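Local coordinates for ferric-siderophore receptor protein (Streptomyces coelicolor, PDB 2X4L) that probably binds ferric siderophores outside the cell membrane as the solute-binding component of an iron-uptake transport system, at residues A[210-215]-A[247-252]. Numbering follows the deposited sequence.
Sequences LFYVSG and FESLSW
Phe-211 and Val-213 each exchange a pair of backbone hydrogen bonds with the neighbouring antiparallel strand: Phe-211 N to Leu-250 O, Leu-250 N to Phe-211 O, Val-213 N to Glu-248 O and Glu-248 N to Val-213 O are all 2.8 Å. The last is the straightest, 171° at the hydrogen. Between these pairs, Tyr-212 CA makes a CA-H...O contact with Glu-248 O (3.3 Å). Strand 247-251 thereby extends the mixed sheet beyond strand 210-214, which itself pairs with strand 200-206.

Side chains pack on both faces of the sheet. Tyr-212 shares one with Phe-247 and Ser-249: the Tyr-212 and Phe-247 side chains run side by side, pointing the same way, their ring planes oblique at 64°, with CD1 of Tyr-212 3.2 Å from Phe-247 CE1. Ser-249 OG meets the Tyr-212 ring edge in plane, 3.4 Å from CE1. An alanine at Tyr-212 would probably leave the outer part of the Phe-247 ring less confined and freer to turn.

On the other face, Val-213 CG2 touches Leu-250 CD1 (3.7 Å). Phe-211, also there, turns its edge to the face of Trp-252, just beyond the strand, in an offset edge-to-face pair, its CB over the six-membered ring in a CH-pi contact.

Backbone bonds thus set the register and side chains add mainly apolar contacts, while outside residues satisfy the polar ends: Ser-207 O accepts from Trp-252 NE1, and the buried Glu-248 carboxylate salt-bridges Lys-257 and hydrogen-bonds Tyr-258.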
loop_
_atom_site.group_PDB
_atom_site.type_symbol
_atom_site.label_atom_id
_atom_site.label_comp_id
_atom_site.label_asym_id
_atom_site.label_seq_id
_atom_site.Cartn_x
_atom_site.Cartn_y
_atom_site.Cartn_z
ATOM N N LEU A 210 20.909 -1.233 2.696
ATOM C CA LEU A 210 20.489 0.081 3.033
ATOM C C LEU A 210 19.237 -0.014 3.841
ATOM O O LEU A 210 18.371 -0.893 3.613
ATOM C CB LEU A 210 20.165 0.866 1.736
ATOM C CG LEU A 210 21.425 1.176 0.893
ATOM C CD1 LEU A 210 21.091 1.579 -0.501
ATOM C CD2 LEU A 210 22.335 2.224 1.609
ATOM N N PHE A 211 19.179 0.932 4.725
ATOM C CA PHE A 211 17.905 1.205 5.424
ATOM C C PHE A 211 17.350 2.476 4.833
ATOM O O PHE A 211 18.022 3.535 4.798
ATOM C CB PHE A 211 18.232 1.417 6.860
ATOM C CG PHE A 211 17.022 1.639 7.751
ATOM C CD1 PHE A 211 16.406 0.553 8.397
ATOM C CD2 PHE A 211 16.558 2.897 7.971
ATOM C CE1 PHE A 211 15.330 0.801 9.252
ATOM C CE2 PHE A 211 15.439 3.133 8.848
ATOM C CZ PHE A 211 14.910 2.061 9.516
ATOM N N TYR A 212 16.112 2.407 4.375
ATOM C CA TYR A 212 15.525 3.612 3.702
ATOM C C TYR A 212 14.598 4.367 4.654
ATOM O O TYR A 212 13.677 3.740 5.199
ATOM C CB TYR A 212 14.744 3.146 2.502
ATOM C CG TYR A 212 15.511 2.282 1.548
ATOM C CD1 TYR A 212 16.467 2.866 0.814
ATOM C CD2 TYR A 212 15.295 0.912 1.448
ATOM C CE1 TYR A 212 17.253 2.142 -0.083
ATOM C CE2 TYR A 212 16.019 0.143 0.518
ATOM C CZ TYR A 212 17.016 0.814 -0.201
ATOM O OH TYR A 212 17.780 0.097 -1.090
ATOM N N VAL A 213 14.815 5.665 4.800
ATOM C CA VAL A 213 13.939 6.506 5.670
ATOM C C VAL A 213 13.055 7.270 4.721
ATOM O O VAL A 213 13.498 8.097 3.940
ATOM C CB VAL A 213 14.704 7.469 6.559
ATOM C CG1 VAL A 213 13.716 8.152 7.451
ATOM C CG2 VAL A 213 15.702 6.713 7.465
ATOM N N SER A 214 11.766 7.055 4.819
ATOM C CA SER A 214 10.815 7.811 3.976
ATOM C C SER A 214 10.480 9.126 4.623
ATOM O O SER A 214 10.273 9.237 5.855
ATOM C CB SER A 214 9.470 7.026 3.824
ATOM O OG SER A 214 9.665 5.920 2.957
ATOM N N GLY A 215 10.271 10.125 3.772
ATOM C CA GLY A 215 9.573 11.338 4.159
ATOM C C GLY A 215 8.077 11.142 3.938
ATOM O O GLY A 215 7.668 10.187 3.278
ATOM N N PHE A 247 12.623 8.965 -0.543
ATOM C CA PHE A 247 13.272 8.510 0.695
ATOM C C PHE A 247 14.758 8.757 0.659
ATOM O O PHE A 247 15.368 9.024 -0.439
ATOM C CB PHE A 247 12.961 6.998 1.007
ATOM C CG PHE A 247 13.283 6.070 -0.092
ATOM C CD1 PHE A 247 14.618 5.611 -0.249
ATOM C CD2 PHE A 247 12.323 5.629 -0.955
ATOM C CE1 PHE A 247 14.968 4.756 -1.289
ATOM C CE2 PHE A 247 12.671 4.788 -2.057
ATOM C CZ PHE A 247 13.981 4.314 -2.185
ATOM N N GLU A 248 15.329 8.672 1.863
ATOM C CA GLU A 248 16.794 8.799 2.063
ATOM C C GLU A 248 17.346 7.409 2.298
ATOM O O GLU A 248 16.728 6.575 3.022
ATOM C CB GLU A 248 17.042 9.613 3.308
ATOM C CG GLU A 248 18.551 9.782 3.666
ATOM C CD GLU A 248 18.742 10.602 4.875
ATOM O OE1 GLU A 248 17.789 10.848 5.631
ATOM O OE2 GLU A 248 19.926 10.926 5.105
ATOM N N SER A 249 18.485 7.086 1.679
ATOM C CA SER A 249 19.165 5.774 1.899
ATOM C C SER A 249 20.229 5.959 2.937
ATOM O O SER A 249 21.121 6.828 2.793
ATOM C CB SER A 249 19.785 5.275 0.603
ATOM O OG SER A 249 18.786 5.150 -0.377
ATOM N N LEU A 250 20.216 5.102 3.931
ATOM C CA LEU A 250 21.248 5.142 4.948
ATOM C C LEU A 250 21.973 3.801 5.020
ATOM O O LEU A 250 21.374 2.712 4.948
ATOM C CB LEU A 250 20.623 5.386 6.293
ATOM C CG LEU A 250 19.982 6.757 6.511
ATOM C CD1 LEU A 250 19.325 6.630 7.915
ATOM C CD2 LEU A 250 21.035 7.847 6.444
ATOM N N SER A 251 23.278 3.857 5.299
ATOM C CA SER A 251 23.992 2.586 5.588
ATOM C C SER A 251 23.522 2.019 6.897
ATOM O O SER A 251 23.036 2.773 7.754
ATOM C CB SER A 251 25.518 2.844 5.694
ATOM O OG SER A 251 25.990 3.268 4.444
ATOM N N TRP A 252 23.643 0.699 7.052
ATOM C CA TRP A 252 23.106 0.124 8.259
ATOM C C TRP A 252 23.757 0.681 9.493
ATOM O O TRP A 252 23.144 0.821 10.542
ATOM C CB TRP A 252 23.248 -1.375 8.210
ATOM C CG TRP A 252 22.066 -1.986 7.532
ATOM C CD1 TRP A 252 22.049 -2.520 6.313
ATOM C CD2 TRP A 252 20.738 -2.087 8.057
ATOM N NE1 TRP A 252 20.768 -2.946 6.001
ATOM C CE2 TRP A 252 19.956 -2.697 7.064
ATOM C CE3 TRP A 252 20.157 -1.723 9.265
ATOM C CZ2 TRP A 252 18.584 -2.973 7.231
ATOM C CZ3 TRP A 252 18.747 -1.963 9.446
ATOM C CH2 TRP A 252 18.010 -2.580 8.417
#